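PDB 6EBU: LpxE from Aquifex aeolicus, which probably removes the 1-phosphate group of lipid A as a membrane-embedded phosphatase of the PAP2 superfamily. Local coordinates for residues Ala67-Glu71 / Ala111-Thr115. The protein carries 1 engineered substitution. Residues are numbered along the deposited sequence; the frame is centred on the assembly and turned at random.
Engineered in segment 67-71: Met69 (natural residue Ile).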
ATOM      1  N   ALA A  67      -0.026  -7.243 -13.347  1.00 34.24           N
ATOM      2  CA  ALA A  67      -0.643  -7.057 -12.038  1.00 36.86           C
ATOM      3  C   ALA A  67      -0.643  -5.592 -11.627  1.00 40.35           C
ATOM      4  O   ALA A  67      -1.639  -5.094 -11.088  1.00 43.24           O
ATOM      5  CB  ALA A  67       0.076  -7.911 -10.995  1.00 36.08           C
ATOM      6  N   ILE A  68       0.463  -4.886 -11.873  1.00 42.40           N
ATOM      7  CA  ILE A  68       0.521  -3.463 -11.558  1.00 37.73           C
ATOM      8  C   ILE A  68      -0.496  -2.696 -12.391  1.00 39.48           C
ATOM      9  O   ILE A  68      -1.183  -1.800 -11.888  1.00 43.90           O
ATOM     10  CB  ILE A  68       1.951  -2.928 -11.761  1.00 37.37           C
ATOM     11  CG1 ILE A  68       2.882  -3.483 -10.681  1.00 41.63           C
ATOM     12  CG2 ILE A  68       1.964  -1.411 -11.737  1.00 32.82           C
ATOM     13  CD1 ILE A  68       2.497  -3.076  -9.278  1.00 39.87           C
ATOM     14  N   MET A  69      -0.621  -3.044 -13.675  1.00 40.63           N
ATOM     15  CA  MET A  69      -1.642  -2.426 -14.515  1.00 41.59           C
ATOM     16  C   MET A  69      -3.035  -2.667 -13.951  1.00 43.19           C
ATOM     17  O   MET A  69      -3.867  -1.752 -13.917  1.00 43.63           O
ATOM     18  CB  MET A  69      -1.551  -2.972 -15.939  1.00 47.19           C
ATOM     19  CG  MET A  69      -0.591  -2.233 -16.847  1.00 52.91           C
ATOM     20  SD  MET A  69      -0.551  -2.966 -18.494  1.00 70.27           S
ATOM     21  CE  MET A  69      -2.303  -3.060 -18.870  1.00 37.68           C
ATOM     22  N   LEU A  70      -3.306  -3.896 -13.503  1.00 42.65           N
ATOM     23  CA  LEU A  70      -4.618  -4.213 -12.946  1.00 42.50           C
ATOM     24  C   LEU A  70      -4.886  -3.409 -11.678  1.00 45.89           C
ATOM     25  O   LEU A  70      -5.926  -2.750 -11.558  1.00 41.65           O
ATOM     26  CB  LEU A  70      -4.721  -5.713 -12.662  1.00 40.79           C
ATOM     27  CG  LEU A  70      -4.829  -6.665 -13.853  1.00 53.56           C
ATOM     28  CD1 LEU A  70      -4.772  -8.115 -13.387  1.00 46.01           C
ATOM     29  CD2 LEU A  70      -6.102  -6.401 -14.642  1.00 53.73           C
ATOM     30  N   GLU A  71      -3.956  -3.450 -10.717  1.00 39.02           N
ATOM     31  CA  GLU A  71      -4.193  -2.761  -9.451  1.00 41.53           C
ATOM     32  C   GLU A  71      -4.235  -1.250  -9.640  1.00 37.15           C
ATOM     33  O   GLU A  71      -5.048  -0.567  -9.006  1.00 43.26           O
ATOM     34  CB  GLU A  71      -3.133  -3.155  -8.416  1.00 38.49           C
ATOM     35  CG  GLU A  71      -1.706  -2.747  -8.754  1.00 41.64           C
ATOM     36  CD  GLU A  71      -1.308  -1.421  -8.130  1.00 40.92           C
ATOM     37  OE1 GLU A  71      -2.122  -0.838  -7.382  1.00 45.04           O
ATOM     38  OE2 GLU A  71      -0.180  -0.955  -8.395  1.00 46.60           O
ATOM     39  N   ALA A 111      -1.546  -1.172  -2.175  1.00 28.25           N
ATOM     40  CA  ALA A 111      -1.930  -2.071  -3.259  1.00 26.98           C
ATOM     41  C   ALA A 111      -0.722  -2.471  -4.102  1.00 33.77           C
ATOM     42  O   ALA A 111      -0.548  -3.648  -4.437  1.00 36.91           O
ATOM     43  CB  ALA A 111      -3.006  -1.413  -4.124  1.00 26.00           C
ATOM     44  N   MET A 112       0.127  -1.501  -4.452  1.00 39.38           N
ATOM     45  CA  MET A 112       1.326  -1.810  -5.227  1.00 41.17           C
ATOM     46  C   MET A 112       2.274  -2.707  -4.441  1.00 34.19           C
ATOM     47  O   MET A 112       2.823  -3.674  -4.986  1.00 31.78           O
ATOM     48  CB  MET A 112       2.034  -0.517  -5.641  1.00 34.54           C
ATOM     49  CG  MET A 112       3.253  -0.732  -6.532  1.00 31.74           C
ATOM     50  SD  MET A 112       4.474   0.599  -6.435  1.00 29.27           S
ATOM     51  CE  MET A 112       5.242   0.243  -4.858  1.00 36.63           C
ATOM     52  N   ALA A 113       2.473  -2.406  -3.156  1.00 29.29           N
ATOM     53  CA  ALA A 113       3.400  -3.190  -2.345  1.00 34.53           C
ATOM     54  C   ALA A 113       2.930  -4.632  -2.204  1.00 30.07           C
ATOM     55  O   ALA A 113       3.736  -5.566  -2.286  1.00 36.81           O
ATOM     56  CB  ALA A 113       3.574  -2.539  -0.973  1.00 28.87           C
ATOM     57  N   PHE A 114       1.628  -4.839  -2.001  1.00 34.47           N
ATOM     58  CA  PHE A 114       1.109  -6.200  -1.924  1.00 37.15           C
ATOM     59  C   PHE A 114       1.050  -6.859  -3.295  1.00 36.93           C
ATOM     60  O   PHE A 114       1.124  -8.089  -3.388  1.00 41.06           O
ATOM     61  CB  PHE A 114      -0.273  -6.205  -1.264  1.00 41.96           C
ATOM     62  CG  PHE A 114      -0.218  -6.261   0.237  1.00 38.16           C
ATOM     63  CD1 PHE A 114      -0.083  -5.100   0.981  1.00 28.26           C
ATOM     64  CD2 PHE A 114      -0.276  -7.475   0.901  1.00 36.68           C
ATOM     65  CE1 PHE A 114      -0.021  -5.148   2.364  1.00 40.99           C
ATOM     66  CE2 PHE A 114      -0.215  -7.531   2.284  1.00 36.27           C
ATOM     67  CZ  PHE A 114      -0.087  -6.366   3.015  1.00 35.34           C
ATOM     68  N   THR A 115       0.928  -6.068  -4.362  1.00 35.60           N
ATOM     69  CA  THR A 115       1.056  -6.615  -5.709  1.00 36.23           C
ATOM     70  C   THR A 115       2.472  -7.116  -5.955  1.00 33.13           C
ATOM     71  O   THR A 115       2.675  -8.210  -6.497  1.00 39.63           O
ATOM     72  CB  THR A 115       0.684  -5.555  -6.746  1.00 40.87           C
ATOM     73  OG1 THR A 115      -0.632  -5.058  -6.480  1.00 41.96           O
ATOM     74  CG2 THR A 115       0.725  -6.143  -8.131  1.00 35.42           C
TER
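Glu71 lies across Ala111, Met112 and Thr115 where two helices of the PAP2-family helical bundle, 61-82 and 108-121, pack roughly antiparallel, the axes of the two short segments at 153° and 9.8 Å apart at closest approach. No hydrogen bond joins these two segments; the contacts between them are close packing, with a buried carboxylate among them. Glu71 CG occupies the position between backbone N and carbonyl carbon (chi1 64°), and a bend at chi2 (95°) brings the carboxylate up against the Ala111-Met112 turn. There OE1 meets Ala111 CB at 3.4 Å and OE2 lies 3.6 Å from Met112 CB, while CG touches Thr115 OG1. With an alanine here the CG methylene and carboxylate are gone, which would probably open a gap beside Ala111 and Met112 and leave Thr115 OG1 covered only by CB on this side. Ile68 adds an apolar layer through its CD1 tip, 3.7 Å from Met112 CG; Leu46 of helix 46-56 also touches both side chains. Thr115 divides its two branches. The hydroxyl turns back toward Ala111 O, in a bond modelled at 2.5 Å from OG1, too short to be taken literally, whereas its methyl, held anti to the backbone N, projects across the interface, with CG2 reaching Ala67 CB at 3.4 Å.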